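PDB 6XNU: CBS domain-containing protein from Listeria monocytogenes, which binds the second messenger c-di-AMP, probably through its paired CBS domains, and takes part in controlling (p)ppGpp and c-di-AMP homeostasis. Local coordinates for residues A[38-43]-A[50-55]; A[61-66]-A[72-77]; A[108-113]-A[120-125]. All blocks are in the same frame, centred on the assembly; numbering follows the deposited sequence.

Contact 1. Residues A[38-43]-A[50-55]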
loop_
_atom_site.group_PDB
_atom_site.type_symbol
_atom_site.label_atom_id
_atom_site.label_comp_id
_atom_site.label_asym_id
_atom_site.label_seq_id
_atom_site.Cartn_x
_atom_site.Cartn_y
_atom_site.Cartn_z
ATOM N N ALA A 38 -8.768 -3.310 9.986
ATOM C CA ALA A 38 -9.572 -4.437 9.540
ATOM C C ALA A 38 -8.729 -5.705 9.525
ATOM O O ALA A 38 -7.504 -5.665 9.360
ATOM C CB ALA A 38 -10.148 -4.171 8.153
ATOM N N HIS A 39 -9.394 -6.842 9.738
ATOM C CA HIS A 39 -8.726 -8.133 9.680
ATOM C C HIS A 39 -9.667 -9.158 9.069
ATOM O O HIS A 39 -10.870 -8.928 8.933
ATOM C CB HIS A 39 -8.256 -8.606 11.071
ATOM C CG HIS A 39 -9.369 -8.970 12.008
ATOM N ND1 HIS A 39 -9.844 -8.106 12.971
ATOM C CD2 HIS A 39 -10.085 -10.112 12.144
ATOM C CE1 HIS A 39 -10.807 -8.698 13.658
ATOM N NE2 HIS A 39 -10.974 -9.918 13.176
ATOM N N VAL A 40 -9.098 -10.303 8.699
ATOM C CA VAL A 40 -9.878 -11.482 8.358
ATOM C C VAL A 40 -9.474 -12.597 9.318
ATOM O O VAL A 40 -8.507 -12.477 10.077
ATOM C CB VAL A 40 -9.686 -11.910 6.891
ATOM C CG1 VAL A 40 -10.348 -10.905 5.971
ATOM C CG2 VAL A 40 -8.209 -12.024 6.569
ATOM N N GLN A 41 -10.236 -13.687 9.282
ATOM C CA GLN A 41 -10.042 -14.818 10.179
ATOM C C GLN A 41 -9.645 -16.054 9.383
ATOM O O GLN A 41 -10.077 -16.230 8.240
ATOM C CB GLN A 41 -11.323 -15.136 10.968
ATOM C CG GLN A 41 -11.885 -13.996 11.795
ATOM C CD GLN A 41 -13.332 -14.240 12.179
ATOM O OE1 GLN A 41 -13.811 -13.756 13.204
ATOM N NE2 GLN A 41 -14.039 -15.005 11.351
ATOM N N LEU A 42 -8.832 -16.924 9.997
ATOM C CA LEU A 42 -8.592 -18.234 9.399
ATOM C C LEU A 42 -9.919 -18.882 9.028
ATOM O O LEU A 42 -10.890 -18.833 9.792
ATOM C CB LEU A 42 -7.827 -19.148 10.361
ATOM C CG LEU A 42 -6.435 -18.717 10.802
ATOM C CD1 LEU A 42 -5.919 -19.618 11.924
ATOM C CD2 LEU A 42 -5.464 -18.711 9.630
ATOM N N GLY A 43 -9.963 -19.486 7.849
ATOM C CA GLY A 43 -11.172 -20.111 7.365
ATOM C C GLY A 43 -12.073 -19.213 6.544
ATOM O O GLY A 43 -12.954 -19.723 5.840
ATOM N N LEU A 50 -11.436 -10.217 -0.057
ATOM C CA LEU A 50 -11.371 -9.150 -1.048
ATOM C C LEU A 50 -12.316 -8.012 -0.684
ATOM O O LEU A 50 -11.986 -6.829 -0.854
ATOM C CB LEU A 50 -11.706 -9.719 -2.431
ATOM C CG LEU A 50 -10.878 -9.306 -3.641
ATOM C CD1 LEU A 50 -9.369 -9.330 -3.376
ATOM C CD2 LEU A 50 -11.242 -10.229 -4.808
ATOM N N LEU A 51 -13.496 -8.356 -0.171
ATOM C CA LEU A 51 -14.444 -7.339 0.265
ATOM C C LEU A 51 -13.874 -6.521 1.415
ATOM O O LEU A 51 -13.904 -5.287 1.385
ATOM C CB LEU A 51 -15.758 -8.002 0.668
ATOM C CG LEU A 51 -16.831 -7.147 1.334
ATOM C CD1 LEU A 51 -17.379 -6.130 0.348
ATOM C CD2 LEU A 51 -17.940 -8.051 1.861
ATOM N N VAL A 52 -13.332 -7.197 2.434
ATOM C CA VAL A 52 -12.759 -6.478 3.570
ATOM C C VAL A 52 -11.630 -5.567 3.108
ATOM O O VAL A 52 -11.556 -4.392 3.489
ATOM C CB VAL A 52 -12.275 -7.466 4.649
ATOM C CG1 VAL A 52 -11.529 -6.700 5.743
ATOM C CG2 VAL A 52 -13.440 -8.240 5.222
ATOM N N LEU A 53 -10.724 -6.098 2.287
ATOM C CA LEU A 53 -9.610 -5.293 1.793
ATOM C C LEU A 53 -10.100 -4.073 1.029
ATOM O O LEU A 53 -9.544 -2.982 1.164
ATOM C CB LEU A 53 -8.716 -6.133 0.887
ATOM C CG LEU A 53 -7.687 -7.006 1.600
ATOM C CD1 LEU A 53 -7.310 -8.135 0.660
ATOM C CD2 LEU A 53 -6.457 -6.198 2.013
ATOM N N THR A 54 -11.136 -4.243 0.215
ATOM C CA THR A 54 -11.587 -3.142 -0.630
ATOM C C THR A 54 -12.173 -2.002 0.194
ATOM O O THR A 54 -11.960 -0.829 -0.126
ATOM C CB THR A 54 -12.600 -3.661 -1.640
ATOM O OG1 THR A 54 -11.968 -4.655 -2.458
ATOM C CG2 THR A 54 -13.110 -2.524 -2.528
ATOM N N LYS A 55 -12.896 -2.323 1.270
ATOM C CA LYS A 55 -13.587 -1.304 2.053
ATOM C C LYS A 55 -12.726 -0.670 3.139
ATOM O O LYS A 55 -13.036 0.445 3.575
ATOM C CB LYS A 55 -14.842 -1.898 2.706
ATOM C CG LYS A 55 -15.964 -2.232 1.734
ATOM C CD LYS A 55 -16.347 -1.016 0.906
ATOM C CE LYS A 55 -17.843 -0.985 0.631
ATOM N NZ LYS A 55 -18.220 0.243 -0.122
#
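The flat peptide group joining H39 to V40 presents one of its faces to the helix, and the CG1 methyl of V52 sits over that face at its oxygen, 3.9 Å from H39 O. The H39 side chain leaves from the other side of this plane, so the imidazole turns its back on the helix and packs on L64. A second flat group, the carbonyl of L50 within the helix, is gripped from opposite faces by T54 N and by T54 OG1, the hydroxyl lying 2.7 Å from L50 O; the threonine thereby satisfies its polar end with its own helix.

V52 carries the contact with both branches. Its CG1 stands anti to the backbone N (chi1 173°) and meets A38 CB at 3.8 Å, while V52 CG2 lies more loosely, 4.2 Å from CG1 of V40, whose side chain runs at a slant to it. A38 CA and V52 CA are 7.1 Å apart, a spacing that a bare methyl and a short valine branch bridge.

V40 also touches A49 and V63, and V52 touches I61. Strand 40-41 is hydrogen-bonded in parallel to strand 60-64, so helix 46-56 is the crossover of a beta-alpha-beta unit. T54, on the side of the helix away from V52, packs on T80 of the second subunit, and L51, on a flank, on L84 of that subunit.

Contact 2. Residues A[61-66]-A[72-77]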
loop_
_atom_site.group_PDB
_atom_site.type_symbol
_atom_site.label_atom_id
_atom_site.label_comp_id
_atom_site.label_asym_id
_atom_site.label_seq_id
_atom_site.Cartn_x
_atom_site.Cartn_y
_atom_site.Cartn_z
ATOM N N ILE A 61 -3.764 -6.543 5.232
ATOM C CA ILE A 61 -4.454 -6.645 6.521
ATOM C C ILE A 61 -4.035 -7.912 7.248
ATOM O O ILE A 61 -3.617 -8.895 6.619
ATOM C CB ILE A 61 -5.984 -6.601 6.368
ATOM C CG1 ILE A 61 -6.498 -7.759 5.502
ATOM C CG2 ILE A 61 -6.438 -5.246 5.824
ATOM C CD1 ILE A 61 -8.025 -7.809 5.353
ATOM N N PRO A 62 -4.139 -7.931 8.569
ATOM C CA PRO A 62 -3.772 -9.129 9.326
ATOM C C PRO A 62 -4.814 -10.225 9.199
ATOM O O PRO A 62 -6.004 -9.977 8.978
ATOM C CB PRO A 62 -3.678 -8.618 10.769
ATOM C CG PRO A 62 -4.504 -7.369 10.792
ATOM C CD PRO A 62 -4.319 -6.750 9.432
ATOM N N VAL A 63 -4.339 -11.458 9.344
ATOM C CA VAL A 63 -5.192 -12.634 9.441
ATOM C C VAL A 63 -5.063 -13.158 10.864
ATOM O O VAL A 63 -3.952 -13.451 11.317
ATOM C CB VAL A 63 -4.798 -13.710 8.419
ATOM C CG1 VAL A 63 -5.737 -14.882 8.517
ATOM C CG2 VAL A 63 -4.803 -13.145 7.006
ATOM N N LEU A 64 -6.188 -13.239 11.570
ATOM C CA LEU A 64 -6.240 -13.647 12.966
ATOM C C LEU A 64 -6.947 -14.987 13.101
ATOM O O LEU A 64 -7.660 -15.428 12.197
ATOM C CB LEU A 64 -6.978 -12.607 13.814
ATOM C CG LEU A 64 -6.501 -11.159 13.676
ATOM C CD1 LEU A 64 -7.265 -10.284 14.671
ATOM C CD2 LEU A 64 -5.005 -11.076 13.878
ATOM N N ASP A 65 -6.760 -15.626 14.254
ATOM C CA ASP A 65 -7.571 -16.786 14.586
ATOM C C ASP A 65 -8.717 -16.367 15.512
ATOM O O ASP A 65 -8.931 -15.186 15.779
ATOM C CB ASP A 65 -6.693 -17.906 15.168
ATOM C CG ASP A 65 -6.030 -17.543 16.489
ATOM O OD1 ASP A 65 -6.495 -16.626 17.208
ATOM O OD2 ASP A 65 -5.025 -18.210 16.826
ATOM N N PHE A 66 -9.476 -17.342 16.020
ATOM C CA PHE A 66 -10.626 -16.994 16.849
ATOM C C PHE A 66 -10.225 -16.455 18.222
ATOM O O PHE A 66 -11.076 -15.895 18.921
ATOM C CB PHE A 66 -11.542 -18.215 17.005
ATOM C CG PHE A 66 -11.020 -19.239 17.979
ATOM C CD1 PHE A 66 -9.806 -19.881 17.753
ATOM C CD2 PHE A 66 -11.734 -19.550 19.131
ATOM C CE1 PHE A 66 -9.325 -20.824 18.653
ATOM C CE2 PHE A 66 -11.257 -20.484 20.035
ATOM C CZ PHE A 66 -10.051 -21.123 19.795
ATOM N N GLY A 72 -1.047 -14.203 9.960
ATOM C CA GLY A 72 -0.569 -13.909 8.622
ATOM C C GLY A 72 -1.001 -12.530 8.180
ATOM O O GLY A 72 -1.691 -11.804 8.901
ATOM N N LEU A 73 -0.560 -12.182 6.975
ATOM C CA LEU A 73 -0.886 -10.928 6.311
ATOM C C LEU A 73 -1.386 -11.268 4.922
ATOM O O LEU A 73 -0.867 -12.190 4.284
ATOM C CB LEU A 73 0.331 -10.004 6.218
ATOM C CG LEU A 73 0.954 -9.514 7.530
ATOM C CD1 LEU A 73 2.271 -8.811 7.257
ATOM C CD2 LEU A 73 -0.024 -8.592 8.240
ATOM N N ILE A 74 -2.410 -10.551 4.461
ATOM C CA ILE A 74 -3.003 -10.843 3.164
ATOM C C ILE A 74 -3.289 -9.547 2.414
ATOM O O ILE A 74 -3.628 -8.517 3.005
ATOM C CB ILE A 74 -4.277 -11.715 3.305
ATOM C CG1 ILE A 74 -4.705 -12.300 1.956
ATOM C CG2 ILE A 74 -5.415 -10.932 3.955
ATOM C CD1 ILE A 74 -5.826 -13.336 2.089
ATOM N N SER A 75 -3.133 -9.612 1.093
ATOM C CA SER A 75 -3.367 -8.480 0.208
ATOM C C SER A 75 -4.164 -8.939 -1.004
ATOM O O SER A 75 -4.281 -10.130 -1.290
ATOM C CB SER A 75 -2.057 -7.863 -0.271
ATOM O OG SER A 75 -1.403 -8.758 -1.158
ATOM N N ALA A 76 -4.688 -7.961 -1.747
ATOM C CA ALA A 76 -5.378 -8.279 -2.991
ATOM C C ALA A 76 -4.454 -8.951 -4.000
ATOM O O ALA A 76 -4.901 -9.823 -4.757
ATOM C CB ALA A 76 -5.983 -7.014 -3.599
ATOM N N ALA A 77 -3.171 -8.575 -4.028
ATOM C CA ALA A 77 -2.260 -9.188 -4.991
ATOM C C ALA A 77 -2.048 -10.662 -4.676
ATOM O O ALA A 77 -1.989 -11.493 -5.587
ATOM C CB ALA A 77 -0.924 -8.451 -5.011
#
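I61 and I74 face each other as an antiparallel hydrogen-bonded pair, P62 and L73 follow as a non-hydrogen-bonded pair and V63 with G72 as the next hydrogen-bonded one, the two strands being twisted to 132° between their directions. I61 N gives to I74 O at 3.0 Å in the carbonyl plane, and I74 N returns a bond to I61 O at 3.0 Å. At the other end the exchange is lopsided: V63 N comes within 2.7 Å of G72 O but stands 44° out of the carbonyl plane, whereas G72 N reaches a lone pair of V63 O over a longer 3.3 Å.

I61, V63 and I74 share one face of the sheet. I61 and I74 lie side by side and point the same way; I61 CG1, held between the backbone N and the carbonyl carbon (chi1 60°), touches I74 CG2 at 3.7 Å. V63 CG2, approaching roughly at right angles to I61 and crossing I74 at a slant, also lies 3.8 Å from I74 CG2. Beta-branched residues suit extended strands, and here one methyl meets both neighbours. G72 offers only backbone, and V63 CB rests 3.7 Å from G72 O. On the opposite face L73 CD2 reaches across the gap between the strands to the flank of P62 CA, 3.9 Å away; this non-hydrogen-bonded pairing needs no N-H from P62, whose ring CD packs on its other side against A38 O.

I61 packs on helix 46-56, and I74 on V99 and V102. S75 then N-caps helix 76-82 through M78 N. Strand 60-64 closes the beta-alpha-beta unit and opens this hairpin, which runs straight into helix 76-82, an order consistent with the CBS fold, as expected in a paired-CBS protein.

Contact 3. Residues A[108-113]-A[120-125]; sequences PVIKDF and VHLLVD
L122 reaches P108 with CG anti to its own carbonyl carbon (chi1 -69°) and an extended second torsion (chi2 175°), which stretches the leucine away from the helix and carries its forked end to the loop-and-strand segment 108-113. Both methyls of the fork face P108 CB, CD2 the nearer. CD2 of L122 rests against P108 CB at 3.8 Å, and CD1 of L122 lies 4.2 Å from the same P108 CB. CD1 also faces the next two residues, at 4.3 Å from V109 O and, at the limit of contact, 4.5 Å from I110 CG1.

The proline ring is a compact, rigid apolar surface at the entrance to the short strand, and it packs on H126 as well. Leucine is long enough to span the gap from the helix, which a CA separation of 7.5 Å between P108 and L122 measures. I110 is buried, sharing V129 with L122 and packing on I119 of the same helix, while its backbone bonds to C130 and V132 join strand 109-110 to strand 128-132. The unit is again beta-alpha-beta, within the CBS domain.

H121 ND1 is hydrogen-bonded to N152 of the second subunit, and D125 forms a salt bridge with R145 of that subunit.

No hydrogen bond or charge pair links the two segments. The contact gains its stability from burying apolar surface, while the polar V109 O, approached here by a methyl, finds its polar partner in R118.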
loop_
_atom_site.group_PDB
_atom_site.type_symbol
_atom_site.label_atom_id
_atom_site.label_comp_id
_atom_site.label_asym_id
_atom_site.label_seq_id
_atom_site.Cartn_x
_atom_site.Cartn_y
_atom_site.Cartn_z
ATOM N N PRO A 108 7.561 -9.745 10.224
ATOM C CA PRO A 108 8.092 -9.316 11.522
ATOM C C PRO A 108 6.969 -8.870 12.444
ATOM O O PRO A 108 5.867 -8.529 12.010
ATOM C CB PRO A 108 8.999 -8.141 11.151
ATOM C CG PRO A 108 8.318 -7.537 9.961
ATOM C CD PRO A 108 7.670 -8.683 9.207
ATOM N N VAL A 109 7.263 -8.885 13.745
ATOM C CA VAL A 109 6.342 -8.350 14.738
ATOM C C VAL A 109 7.113 -7.517 15.748
ATOM O O VAL A 109 8.331 -7.633 15.888
ATOM C CB VAL A 109 5.529 -9.445 15.469
ATOM C CG1 VAL A 109 4.670 -10.242 14.488
ATOM C CG2 VAL A 109 6.458 -10.369 16.253
ATOM N N ILE A 110 6.367 -6.666 16.448
ATOM C CA ILE A 110 6.854 -5.846 17.553
ATOM C C ILE A 110 6.180 -6.356 18.818
ATOM O O ILE A 110 4.955 -6.513 18.854
ATOM C CB ILE A 110 6.528 -4.357 17.323
ATOM C CG1 ILE A 110 7.330 -3.794 16.147
ATOM C CG2 ILE A 110 6.751 -3.540 18.582
ATOM C CD1 ILE A 110 6.703 -2.540 15.517
ATOM N N LYS A 111 6.971 -6.654 19.847
ATOM C CA LYS A 111 6.397 -7.137 21.092
ATOM C C LYS A 111 6.529 -6.139 22.232
ATOM O O LYS A 111 5.942 -6.356 23.299
ATOM C CB LYS A 111 7.040 -8.475 21.489
ATOM C CG LYS A 111 6.822 -9.580 20.464
ATOM C CD LYS A 111 6.445 -10.886 21.133
ATOM C CE LYS A 111 7.002 -12.080 20.376
ATOM N NZ LYS A 111 6.760 -13.349 21.114
ATOM N N ASP A 112 7.265 -5.054 22.026
ATOM C CA ASP A 112 7.491 -4.025 23.028
ATOM C C ASP A 112 8.083 -2.820 22.320
ATOM O O ASP A 112 8.564 -2.921 21.185
ATOM C CB ASP A 112 8.436 -4.502 24.135
ATOM C CG ASP A 112 9.807 -4.860 23.601
ATOM O OD1 ASP A 112 10.634 -3.943 23.416
ATOM O OD2 ASP A 112 10.052 -6.062 23.350
ATOM N N PHE A 113 8.051 -1.684 23.006
ATOM C CA PHE A 113 8.611 -0.445 22.487
ATOM C C PHE A 113 9.899 -0.058 23.205
ATOM O O PHE A 113 10.249 1.122 23.277
ATOM C CB PHE A 113 7.579 0.672 22.576
ATOM C CG PHE A 113 6.460 0.514 21.589
ATOM C CD1 PHE A 113 5.303 -0.163 21.937
ATOM C CD2 PHE A 113 6.586 1.004 20.299
ATOM C CE1 PHE A 113 4.275 -0.324 21.017
ATOM C CE2 PHE A 113 5.565 0.840 19.373
ATOM C CZ PHE A 113 4.412 0.179 19.736
ATOM N N VAL A 120 12.517 1.190 13.881
ATOM C CA VAL A 120 12.862 1.988 12.707
ATOM C C VAL A 120 13.507 1.114 11.639
ATOM O O VAL A 120 13.244 1.272 10.440
ATOM C CB VAL A 120 13.769 3.161 13.117
ATOM C CG1 VAL A 120 14.223 3.932 11.890
ATOM C CG2 VAL A 120 13.032 4.075 14.083
ATOM N N HIS A 121 14.349 0.166 12.059
ATOM C CA HIS A 121 14.986 -0.747 11.117
ATOM C C HIS A 121 13.960 -1.595 10.368
ATOM O O HIS A 121 14.084 -1.810 9.155
ATOM C CB HIS A 121 15.976 -1.641 11.868
ATOM C CG HIS A 121 16.630 -2.678 11.011
ATOM N ND1 HIS A 121 17.634 -2.378 10.117
ATOM C CD2 HIS A 121 16.426 -4.014 10.915
ATOM C CE1 HIS A 121 18.021 -3.484 9.505
ATOM N NE2 HIS A 121 17.303 -4.491 9.972
ATOM N N LEU A 122 12.949 -2.109 11.076
ATOM C CA LEU A 122 11.918 -2.905 10.412
ATOM C C LEU A 122 11.134 -2.064 9.410
ATOM O O LEU A 122 10.751 -2.553 8.337
ATOM C CB LEU A 122 10.977 -3.510 11.449
ATOM C CG LEU A 122 11.592 -4.601 12.323
ATOM C CD1 LEU A 122 10.607 -5.035 13.385
ATOM C CD2 LEU A 122 12.021 -5.781 11.467
ATOM N N LEU A 123 10.893 -0.795 9.740
ATOM C CA LEU A 123 10.096 0.064 8.878
ATOM C C LEU A 123 10.814 0.421 7.583
ATOM O O LEU A 123 10.185 0.990 6.686
ATOM C CB LEU A 123 9.684 1.332 9.641
ATOM C CG LEU A 123 8.662 1.067 10.756
ATOM C CD1 LEU A 123 8.487 2.286 11.660
ATOM C CD2 LEU A 123 7.326 0.619 10.174
ATOM N N VAL A 124 12.100 0.082 7.456
ATOM C CA VAL A 124 12.802 0.293 6.192
ATOM C C VAL A 124 12.189 -0.560 5.088
ATOM O O VAL A 124 11.876 -0.069 3.998
ATOM C CB VAL A 124 14.302 0.003 6.361
ATOM C CG1 VAL A 124 14.993 -0.017 5.007
ATOM C CG2 VAL A 124 14.924 1.048 7.267
ATOM N N ASP A 125 12.008 -1.853 5.343
ATOM C CA ASP A 125 11.476 -2.738 4.318
ATOM C C ASP A 125 10.029 -3.125 4.578
ATOM O O ASP A 125 9.483 -3.975 3.864
ATOM C CB ASP A 125 12.355 -3.981 4.189
ATOM C CG ASP A 125 13.687 -3.680 3.524
ATOM O OD1 ASP A 125 13.707 -2.937 2.518
ATOM O OD2 ASP A 125 14.720 -4.175 4.015
#

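Overall arrangement
Contacts 1 and 3 are counterparts: in each beta-alpha-beta unit one aliphatic residue of the helix packs on two apolar residues of its leading strand segment and on the carbonyl between them. Both are partly buried, without cross-contact hydrogen bonds, and their centres lie about 23 Å apart, on opposite sides of the chain's centre. Contact 2 is the buried one, and it alone adds a ladder of backbone bonds to its apolar packing. It shares a sheet with contact 1, touching it through the backbones of V40 and L64; the centres of the two contacts lie about 7 Å apart. Contact 3 belongs to the other sheet. All three approach the second subunit.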